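Glycoside hydrolase family 31 (Trueperella pyogenes, PDB 5I0F) probably hydrolyses cycloalternan, a cyclic glucose tetrasaccharide, by way of a covalent glycosyl-enzyme intermediate, as a family 31 glycoside hydrolase. Local coordinates at residues M213-V218 and N278-V283; W293-W298 and R627-L632; W665-Q670 and T691-E696. All coordinates share one frame; numbering follows the deposited sequence.

How the contacts relate
The three contacts come one after another along the chain. Contact 1 joins strand 212-219 of a five-stranded mixed sheet to helix 273-284, the helix that precedes the catalytic barrel. Contact 2 follows: it ties the turn leading into strand 297-300, the first barrel strand, to helix 617-646, which comes after the eighth. Contact 3 lies within the C-terminal beta domain, between the loop before strand 671-673 and strand 689-694. Contacts 1 and 2 have centres about 30 Å apart, contacts 1 and 3 about 25 Å, and contacts 2 and 3 about 26 Å. None touches another. Each belongs to a different part of the enzyme: the sheet before the barrel, the barrel closure and the domain after it.

Contact 1. Residues M213-V218 and N278-V283; sequences MPFAQV and NGFLDV
Phe-215 and Phe-280 form an offset (parallel-displaced) stack that packs helix 273-284 against strand 212-219 of the five-stranded mixed sheet. The two rings are almost parallel, at 3°, with centroids 3.9 Å apart. Phe-280 CD2 lies over the centre of the Phe-215 ring, and Phe-215 CG over the centre of the Phe-280 ring. Each ring also receives the CB of the other: Phe-215 CB sits 3.8 Å from the centroid of the Phe-280 ring, a CH-pi contact over the face. Phe-280 CB returns the contact, further off the normal of the Phe-215 ring. In Phe-280, CG lies anti to the backbone N (chi1 -177°), which carries the ring off the helix and onto its partner. All three touching side chains are buried, and the contact is wholly apolar.

Further chain closes round the pair. Trp-269 of strand 263-271, in the same sheet, touches Phe-280, and His-229 meets its ring edge-to-face. Gln-523, from a loop, reaches both Met-213 and Phe-280.

Met-213 comes in at the rim instead of the face. Its chain runs extended beyond CG and brings the sulfur into the plane of the Phe-280 ring. This is a Met-aromatic contact at the edge: Met-213 SD lies 3.7 Å from Phe-280 CE2 and 3.8 Å from Phe-280 CZ.

Contact 2. Residues W293-W298 and R627-L632; sequences WIFGLW and RVREAL
Gly-296 and Glu-630 bring the backbones closest, with CA atoms 6.7 Å apart, where the chain leaves a short 3-10 segment and meets the side of helix 617-646. Arg-629 carries the contact. Its NE donates to the carbonyl of Phe-295, with Arg-629 NE to Phe-295 O at 2.8 Å. The bond is bent, 139° at the hydrogen, and the oxygen lies 25° out of the guanidinium plane. Arg-629 NH2 adds a weak bond to the same oxygen. The Arg-629 chain has one bend, at chi2, and is extended on either side of it. Its guanidinium comes to the edge of the Phe-295 ring, with Arg-629 NH2 4.1 Å from Phe-295 CD1. The two planes are 59° apart.

The site lies at the closure of the TIM barrel. Strand 297-300 is the first of eight parallel strands and pairs with the last, 587-590. Arg-629 ties together the segments leading into both strands: NH1 also donates to the carbonyls of Thr-583 and Met-585, and NH2 to that of Pro-586.

Waters extend the bonding. One accepts from Arg-629 NH2 and donates to the carbonyls of Ile-294 and Gly-296. Another joins the carbonyls of Phe-295 and Arg-629. Glu-630, in a salt bridge with Arg-633, receives a third through OE2, and this water accepts from Leu-297 N at 2.8 Å.

Contact 3. Residues W665-Q670 and T691-E696; sequences WAHPRQ and TTYLPE
The side-chain amide of Gln-670 lies against the backbone of Tyr-693 and pairs with both its polar atoms. Tyr-693 N donates to Gln-670 OE1 at 2.8 Å. Gln-670 NE2 donates to Tyr-693 O, also at 2.8 Å, and this bond is nearly straight at 172°. Each donor lies in the plane of the carbonyl it binds, on a lone pair. The Tyr-693 oxygen is also within the amide plane of Gln-670. One bond accepted and one donated by the same flat group fix the rotation of the amide. The Gln-670 chain is extended beyond CG, but its first torsion is nearly eclipsed (chi1 15°). Beside the amide, Thr-692 CG2 packs 3.6 Å from Gln-670 OE1, while the Thr-692 hydroxyl bonds to Asn-680.

This pairing lies within the C-terminal beta domain of the family 31 enzyme. It joins the end of a type I beta turn, His-667 to Gln-670, to strand 689-694. That strand forms a two-stranded antiparallel sheet with 712-717, and Gln-670 addresses its backbone as a neighbouring strand would.

His-667 starts the turn and lays the face of its imidazole over Tyr-693. The contact is with the methylene: Tyr-693 CB stands 3.6 Å from the centroid of the His-667 ring, close to its normal, a CH-pi contact. The two rings are near parallel, at 19°, but slid apart and barely overlap. Their polar ends have partners of their own: His-667 NE2 bonds to Glu-663, and Tyr-693 OH to Asp-661.

Contact 1. Residues M213-V218 and N278-V283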
loop_
_atom_site.group_PDB
_atom_site.type_symbol
_atom_site.label_atom_id
_atom_site.label_comp_id
_atom_site.label_asym_id
_atom_site.label_seq_id
_atom_site.Cartn_x
_atom_site.Cartn_y
_atom_site.Cartn_z
ATOM N N MET A 213 6.607 -2.172 6.516
ATOM C CA MET A 213 6.886 -3.217 7.525
ATOM C C MET A 213 7.866 -2.676 8.560
ATOM O O MET A 213 8.742 -1.878 8.220
ATOM C CB MET A 213 7.460 -4.471 6.876
ATOM C CG MET A 213 6.496 -5.194 5.941
ATOM S SD MET A 213 7.206 -6.719 5.338
ATOM C CE MET A 213 6.121 -7.110 3.961
ATOM N N PRO A 214 7.727 -3.092 9.832
ATOM C CA PRO A 214 8.666 -2.633 10.855
ATOM C C PRO A 214 9.898 -3.540 10.927
ATOM O O PRO A 214 10.178 -4.141 11.967
ATOM C CB PRO A 214 7.825 -2.673 12.125
ATOM C CG PRO A 214 6.891 -3.845 11.898
ATOM C CD PRO A 214 6.578 -3.803 10.426
ATOM N N PHE A 215 10.640 -3.578 9.829
ATOM C CA PHE A 215 11.762 -4.506 9.625
ATOM C C PHE A 215 12.728 -3.873 8.655
ATOM O O PHE A 215 12.293 -3.208 7.700
ATOM C CB PHE A 215 11.288 -5.859 9.039
ATOM C CG PHE A 215 12.366 -6.608 8.267
ATOM C CD1 PHE A 215 13.293 -7.396 8.929
ATOM C CD2 PHE A 215 12.457 -6.504 6.889
ATOM C CE1 PHE A 215 14.293 -8.054 8.234
ATOM C CE2 PHE A 215 13.465 -7.159 6.183
ATOM C CZ PHE A 215 14.369 -7.954 6.862
ATOM N N ALA A 216 14.020 -4.094 8.876
ATOM C CA ALA A 216 15.058 -3.738 7.897
ATOM C C ALA A 216 16.296 -4.597 8.093
ATOM O O ALA A 216 16.542 -5.107 9.180
ATOM C CB ALA A 216 15.423 -2.265 8.017
ATOM N N GLN A 217 17.065 -4.750 7.027
ATOM C CA GLN A 217 18.369 -5.396 7.100
ATOM C C GLN A 217 19.441 -4.331 6.986
ATOM O O GLN A 217 19.223 -3.263 6.395
ATOM C CB GLN A 217 18.523 -6.512 6.059
ATOM C CG GLN A 217 18.417 -6.125 4.607
ATOM C CD GLN A 217 17.313 -6.917 3.894
ATOM O OE1 GLN A 217 17.463 -8.104 3.591
ATOM N NE2 GLN A 217 16.191 -6.258 3.642
ATOM N N VAL A 218 20.583 -4.615 7.603
ATOM C CA VAL A 218 21.679 -3.667 7.690
ATOM C C VAL A 218 22.891 -4.406 7.167
ATOM O O VAL A 218 23.271 -5.441 7.717
ATOM C CB VAL A 218 21.905 -3.188 9.126
ATOM C CG1 VAL A 218 23.016 -2.144 9.157
ATOM C CG2 VAL A 218 20.625 -2.626 9.755
ATOM N N ASN A 278 15.730 -14.591 5.518
ATOM C CA ASN A 278 15.092 -15.841 5.949
ATOM C C ASN A 278 14.633 -15.855 7.396
ATOM O O ASN A 278 13.595 -16.437 7.715
ATOM C CB ASN A 278 15.985 -17.052 5.703
ATOM C CG ASN A 278 15.800 -17.607 4.329
ATOM O OD1 ASN A 278 14.769 -18.214 4.020
ATOM N ND2 ASN A 278 16.781 -17.405 3.494
ATOM N N GLY A 279 15.404 -15.223 8.267
ATOM C CA GLY A 279 14.993 -15.077 9.656
ATOM C C GLY A 279 13.658 -14.372 9.750
ATOM O O GLY A 279 12.733 -14.838 10.436
ATOM N N PHE A 280 13.561 -13.246 9.057
ATOM C CA PHE A 280 12.318 -12.475 9.007
ATOM C C PHE A 280 11.151 -13.277 8.416
ATOM O O PHE A 280 10.057 -13.341 9.011
ATOM C CB PHE A 280 12.552 -11.165 8.263
ATOM C CG PHE A 280 11.329 -10.262 8.214
ATOM C CD1 PHE A 280 10.608 -9.958 9.371
ATOM C CD2 PHE A 280 10.904 -9.718 7.006
ATOM C CE1 PHE A 280 9.479 -9.139 9.318
ATOM C CE2 PHE A 280 9.789 -8.880 6.950
ATOM C CZ PHE A 280 9.076 -8.594 8.112
ATOM N N LEU A 281 11.401 -13.968 7.314
ATOM C CA LEU A 281 10.370 -14.814 6.699
ATOM C C LEU A 281 9.855 -15.946 7.607
ATOM O O LEU A 281 8.651 -16.272 7.570
ATOM C CB LEU A 281 10.872 -15.404 5.372
ATOM C CG LEU A 281 11.155 -14.375 4.278
ATOM C CD1 LEU A 281 11.530 -15.103 2.992
ATOM C CD2 LEU A 281 9.988 -13.444 4.041
ATOM N N ASP A 282 10.743 -16.534 8.409
ATOM C CA ASP A 282 10.337 -17.505 9.408
ATOM C C ASP A 282 9.301 -16.942 10.399
ATOM O O ASP A 282 8.435 -17.681 10.841
ATOM C CB ASP A 282 11.540 -18.058 10.190
ATOM C CG ASP A 282 12.364 -19.052 9.389
ATOM O OD1 ASP A 282 11.834 -19.651 8.420
ATOM O OD2 ASP A 282 13.544 -19.238 9.750
ATOM N N VAL A 283 9.394 -15.656 10.717
ATOM C CA VAL A 283 8.461 -14.993 11.621
ATOM C C VAL A 283 7.217 -14.457 10.881
ATOM O O VAL A 283 6.074 -14.629 11.344
ATOM C CB VAL A 283 9.204 -13.870 12.381
ATOM C CG1 VAL A 283 8.252 -12.949 13.128
ATOM C CG2 VAL A 283 10.204 -14.488 13.345
#

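Contact 2. Residues W293-W298 and R627-L632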
loop_
_atom_site.group_PDB
_atom_site.type_symbol
_atom_site.label_atom_id
_atom_site.label_comp_id
_atom_site.label_asym_id
_atom_site.label_seq_id
_atom_site.Cartn_x
_atom_site.Cartn_y
_atom_site.Cartn_z
ATOM N N TRP A 293 0.832 -19.335 -15.156
ATOM C CA TRP A 293 0.123 -18.297 -15.929
ATOM C C TRP A 293 0.219 -16.889 -15.337
ATOM O O TRP A 293 -0.039 -15.927 -16.065
ATOM C CB TRP A 293 -1.349 -18.663 -16.215
ATOM C CG TRP A 293 -2.238 -19.035 -15.009
ATOM C CD1 TRP A 293 -2.555 -20.305 -14.599
ATOM C CD2 TRP A 293 -2.940 -18.146 -14.130
ATOM N NE1 TRP A 293 -3.403 -20.254 -13.517
ATOM C CE2 TRP A 293 -3.639 -18.948 -13.195
ATOM C CE3 TRP A 293 -3.052 -16.753 -14.037
ATOM C CZ2 TRP A 293 -4.445 -18.405 -12.198
ATOM C CZ3 TRP A 293 -3.865 -16.211 -13.027
ATOM C CH2 TRP A 293 -4.540 -17.041 -12.120
ATOM N N ILE A 294 0.612 -16.741 -14.066
ATOM C CA ILE A 294 0.841 -15.395 -13.527
ATOM C C ILE A 294 1.985 -14.645 -14.226
ATOM O O ILE A 294 2.049 -13.423 -14.142
ATOM C CB ILE A 294 1.016 -15.334 -11.991
ATOM C CG1 ILE A 294 2.296 -16.014 -11.519
ATOM C CG2 ILE A 294 -0.219 -15.903 -11.286
ATOM C CD1 ILE A 294 2.796 -15.539 -10.182
ATOM N N PHE A 295 2.848 -15.366 -14.954
ATOM C CA PHE A 295 4.030 -14.778 -15.568
ATOM C C PHE A 295 3.873 -14.288 -16.994
ATOM O O PHE A 295 4.832 -13.741 -17.560
ATOM C CB PHE A 295 5.199 -15.754 -15.470
ATOM C CG PHE A 295 5.647 -15.995 -14.063
ATOM C CD1 PHE A 295 6.131 -14.951 -13.295
ATOM C CD2 PHE A 295 5.619 -17.255 -13.523
ATOM C CE1 PHE A 295 6.552 -15.170 -11.992
ATOM C CE2 PHE A 295 6.044 -17.487 -12.214
ATOM C CZ PHE A 295 6.497 -16.442 -11.452
ATOM N N GLY A 296 2.692 -14.469 -17.591
ATOM C CA GLY A 296 2.418 -13.857 -18.902
ATOM C C GLY A 296 1.997 -12.392 -18.758
ATOM O O GLY A 296 1.947 -11.858 -17.660
ATOM N N LEU A 297 1.693 -11.725 -19.860
ATOM C CA LEU A 297 1.235 -10.331 -19.777
ATOM C C LEU A 297 -0.176 -10.248 -19.173
ATOM O O LEU A 297 -1.092 -11.009 -19.561
ATOM C CB LEU A 297 1.265 -9.680 -21.160
ATOM C CG LEU A 297 0.794 -8.229 -21.262
ATOM C CD1 LEU A 297 1.636 -7.333 -20.384
ATOM C CD2 LEU A 297 0.870 -7.778 -22.711
ATOM N N TRP A 298 -0.334 -9.336 -18.221
ATOM C CA TRP A 298 -1.632 -9.014 -17.641
ATOM C C TRP A 298 -2.203 -7.784 -18.363
ATOM O O TRP A 298 -1.533 -6.744 -18.425
ATOM C CB TRP A 298 -1.516 -8.667 -16.162
ATOM C CG TRP A 298 -1.184 -9.801 -15.244
ATOM C CD1 TRP A 298 -0.241 -10.774 -15.426
ATOM C CD2 TRP A 298 -1.798 -10.062 -13.988
ATOM N NE1 TRP A 298 -0.231 -11.635 -14.356
ATOM C CE2 TRP A 298 -1.183 -11.219 -13.454
ATOM C CE3 TRP A 298 -2.804 -9.427 -13.258
ATOM C CZ2 TRP A 298 -1.557 -11.769 -12.224
ATOM C CZ3 TRP A 298 -3.179 -9.964 -12.016
ATOM C CH2 TRP A 298 -2.548 -11.118 -11.509
ATOM N N ARG A 627 7.192 -11.438 -26.931
ATOM C CA ARG A 627 7.939 -12.642 -27.302
ATOM C C ARG A 627 9.057 -12.924 -26.292
ATOM O O ARG A 627 9.254 -14.071 -25.905
ATOM C CB ARG A 627 8.561 -12.552 -28.725
ATOM C CG ARG A 627 7.622 -12.869 -29.875
ATOM C CD ARG A 627 8.342 -12.926 -31.237
ATOM N NE ARG A 627 8.989 -11.642 -31.615
ATOM C CZ ARG A 627 8.483 -10.699 -32.438
ATOM N NH1 ARG A 627 7.299 -10.848 -33.049
ATOM N NH2 ARG A 627 9.178 -9.590 -32.664
ATOM N N VAL A 628 9.784 -11.882 -25.869
ATOM C CA VAL A 628 10.815 -12.027 -24.862
ATOM C C VAL A 628 10.205 -12.539 -23.542
ATOM O O VAL A 628 10.729 -13.502 -22.909
ATOM C CB VAL A 628 11.605 -10.707 -24.658
ATOM C CG1 VAL A 628 12.549 -10.813 -23.471
ATOM C CG2 VAL A 628 12.400 -10.359 -25.930
ATOM N N ARG A 629 9.081 -11.940 -23.158
ATOM C CA ARG A 629 8.399 -12.347 -21.935
ATOM C C ARG A 629 8.013 -13.836 -21.983
ATOM O O ARG A 629 8.236 -14.581 -21.003
ATOM C CB ARG A 629 7.184 -11.486 -21.679
ATOM C CG ARG A 629 6.455 -11.789 -20.370
ATOM C CD ARG A 629 7.341 -11.502 -19.179
ATOM N NE ARG A 629 6.643 -11.660 -17.895
ATOM C CZ ARG A 629 7.146 -11.330 -16.708
ATOM N NH1 ARG A 629 8.332 -10.756 -16.595
ATOM N NH2 ARG A 629 6.429 -11.533 -15.610
ATOM N N GLU A 630 7.490 -14.279 -23.133
ATOM C CA GLU A 630 7.109 -15.679 -23.290
ATOM C C GLU A 630 8.329 -16.586 -23.157
ATOM O O GLU A 630 8.264 -17.584 -22.444
ATOM C CB GLU A 630 6.375 -15.929 -24.623
ATOM C CG GLU A 630 4.999 -15.256 -24.692
ATOM C CD GLU A 630 4.008 -15.854 -23.713
ATOM O OE1 GLU A 630 3.508 -16.954 -23.998
ATOM O OE2 GLU A 630 3.717 -15.233 -22.650
ATOM N N ALA A 631 9.433 -16.222 -23.818
ATOM C CA ALA A 631 10.696 -16.969 -23.711
ATOM C C ALA A 631 11.271 -17.012 -22.287
ATOM O O ALA A 631 11.973 -17.968 -21.937
ATOM C CB ALA A 631 11.742 -16.388 -24.661
ATOM N N LEU A 632 10.993 -15.976 -21.485
ATOM C CA LEU A 632 11.407 -15.941 -20.087
ATOM C C LEU A 632 10.577 -16.809 -19.171
ATOM O O LEU A 632 10.988 -17.035 -18.043
ATOM C CB LEU A 632 11.342 -14.519 -19.522
ATOM C CG LEU A 632 12.427 -13.546 -19.895
ATOM C CD1 LEU A 632 11.987 -12.156 -19.406
ATOM C CD2 LEU A 632 13.769 -13.945 -19.287
HETATM O O HOH W 1 3.504 -11.467 -15.422
HETATM O O HOH W 2 6.217 -15.555 -19.218
HETATM O O HOH W 3 1.656 -13.191 -22.291
#

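Contact 3. Residues W665-Q670 and T691-E696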
loop_
_atom_site.group_PDB
_atom_site.type_symbol
_atom_site.label_atom_id
_atom_site.label_comp_id
_atom_site.label_asym_id
_atom_site.label_seq_id
_atom_site.Cartn_x
_atom_site.Cartn_y
_atom_site.Cartn_z
ATOM N N TRP A 665 26.406 0.018 -4.400
ATOM C CA TRP A 665 25.503 1.026 -3.787
ATOM C C TRP A 665 25.393 2.283 -4.647
ATOM O O TRP A 665 24.423 3.019 -4.538
ATOM C CB TRP A 665 25.937 1.323 -2.341
ATOM C CG TRP A 665 25.869 0.079 -1.524
ATOM C CD1 TRP A 665 26.916 -0.739 -1.175
ATOM C CD2 TRP A 665 24.681 -0.547 -0.999
ATOM N NE1 TRP A 665 26.458 -1.810 -0.451
ATOM C CE2 TRP A 665 25.094 -1.721 -0.322
ATOM C CE3 TRP A 665 23.325 -0.226 -1.026
ATOM C CZ2 TRP A 665 24.193 -2.581 0.326
ATOM C CZ3 TRP A 665 22.416 -1.072 -0.364
ATOM C CH2 TRP A 665 22.867 -2.243 0.299
ATOM N N ALA A 666 26.361 2.485 -5.549
ATOM C CA ALA A 666 26.305 3.581 -6.506
ATOM C C ALA A 666 25.318 3.312 -7.667
ATOM O O ALA A 666 25.063 4.207 -8.479
ATOM C CB ALA A 666 27.710 3.899 -7.027
ATOM N N HIS A 667 24.749 2.105 -7.740
ATOM C CA HIS A 667 23.840 1.724 -8.823
ATOM C C HIS A 667 22.568 1.073 -8.277
ATOM O O HIS A 667 22.272 -0.079 -8.556
ATOM C CB HIS A 667 24.594 0.830 -9.797
ATOM C CG HIS A 667 25.893 1.425 -10.244
ATOM N ND1 HIS A 667 26.020 2.177 -11.388
ATOM C CD2 HIS A 667 27.113 1.426 -9.657
ATOM C CE1 HIS A 667 27.266 2.593 -11.503
ATOM N NE2 HIS A 667 27.949 2.153 -10.463
ATOM N N PRO A 668 21.794 1.838 -7.505
ATOM C CA PRO A 668 20.655 1.255 -6.801
ATOM C C PRO A 668 19.416 0.894 -7.645
ATOM O O PRO A 668 18.496 0.273 -7.088
ATOM C CB PRO A 668 20.322 2.316 -5.770
ATOM C CG PRO A 668 20.649 3.599 -6.476
ATOM C CD PRO A 668 21.894 3.288 -7.272
ATOM N N ARG A 669 19.349 1.294 -8.925
ATOM C CA ARG A 669 18.243 0.859 -9.803
ATOM C C ARG A 669 18.656 -0.186 -10.859
ATOM O O ARG A 669 17.919 -0.416 -11.834
ATOM C CB ARG A 669 17.521 2.069 -10.420
ATOM C CG ARG A 669 16.690 2.843 -9.400
ATOM C CD ARG A 669 15.822 3.913 -10.050
ATOM N NE ARG A 669 16.690 4.868 -10.733
ATOM C CZ ARG A 669 17.171 6.011 -10.221
ATOM N NH1 ARG A 669 17.997 6.754 -10.954
ATOM N NH2 ARG A 669 16.828 6.433 -9.001
ATOM N N GLN A 670 19.812 -0.824 -10.685
ATOM C CA GLN A 670 20.031 -2.136 -11.320
ATOM C C GLN A 670 19.686 -3.199 -10.311
ATOM O O GLN A 670 19.743 -2.969 -9.105
ATOM C CB GLN A 670 21.436 -2.395 -11.903
ATOM C CG GLN A 670 22.560 -1.490 -11.494
ATOM C CD GLN A 670 23.900 -1.829 -12.137
ATOM O OE1 GLN A 670 24.417 -1.062 -12.933
ATOM N NE2 GLN A 670 24.493 -2.943 -11.732
ATOM N N THR A 691 24.953 2.915 -19.114
ATOM C CA THR A 691 26.053 2.300 -18.413
ATOM C C THR A 691 25.580 1.428 -17.251
ATOM O O THR A 691 24.733 1.841 -16.472
ATOM C CB THR A 691 27.036 3.397 -17.959
ATOM O OG1 THR A 691 27.613 3.996 -19.137
ATOM C CG2 THR A 691 28.130 2.819 -17.113
ATOM N N THR A 692 26.159 0.237 -17.145
ATOM C CA THR A 692 25.837 -0.733 -16.111
ATOM C C THR A 692 27.113 -1.121 -15.351
ATOM O O THR A 692 28.153 -1.349 -15.971
ATOM C CB THR A 692 25.203 -1.962 -16.805
ATOM O OG1 THR A 692 24.013 -1.537 -17.469
ATOM C CG2 THR A 692 24.854 -3.062 -15.835
ATOM N N TYR A 693 27.040 -1.179 -14.016
ATOM C CA TYR A 693 28.128 -1.780 -13.237
ATOM C C TYR A 693 27.965 -3.293 -13.217
ATOM O O TYR A 693 26.914 -3.809 -12.795
ATOM C CB TYR A 693 28.232 -1.226 -11.795
ATOM C CG TYR A 693 29.354 -1.913 -11.032
ATOM C CD1 TYR A 693 30.697 -1.661 -11.349
ATOM C CD2 TYR A 693 29.080 -2.877 -10.056
ATOM C CE1 TYR A 693 31.730 -2.330 -10.698
ATOM C CE2 TYR A 693 30.097 -3.530 -9.385
ATOM C CZ TYR A 693 31.421 -3.260 -9.713
ATOM O OH TYR A 693 32.416 -3.931 -9.067
ATOM N N LEU A 694 29.007 -4.005 -13.662
ATOM C CA LEU A 694 29.047 -5.462 -13.582
ATOM C C LEU A 694 29.905 -5.869 -12.408
ATOM O O LEU A 694 31.054 -5.429 -12.301
ATOM C CB LEU A 694 29.643 -6.087 -14.854
ATOM C CG LEU A 694 28.929 -5.806 -16.160
ATOM C CD1 LEU A 694 29.733 -6.412 -17.305
ATOM C CD2 LEU A 694 27.505 -6.357 -16.124
ATOM N N PRO A 695 29.371 -6.708 -11.514
ATOM C CA PRO A 695 30.216 -7.269 -10.454
ATOM C C PRO A 695 31.127 -8.389 -10.982
ATOM O O PRO A 695 31.001 -8.781 -12.138
ATOM C CB PRO A 695 29.204 -7.782 -9.420
ATOM C CG PRO A 695 27.918 -7.917 -10.133
ATOM C CD PRO A 695 27.964 -7.144 -11.414
ATOM N N GLU A 696 32.022 -8.893 -10.134
ATOM C CA GLU A 696 33.050 -9.862 -10.549
ATOM C C GLU A 696 32.425 -11.103 -11.192
ATOM O O GLU A 696 31.326 -11.514 -10.819
ATOM C CB GLU A 696 33.921 -10.302 -9.360
ATOM C CG GLU A 696 34.781 -9.208 -8.727
ATOM C CD GLU A 696 36.026 -8.849 -9.530
ATOM O OE1 GLU A 696 36.788 -9.760 -9.964
ATOM O OE2 GLU A 696 36.260 -7.631 -9.711
#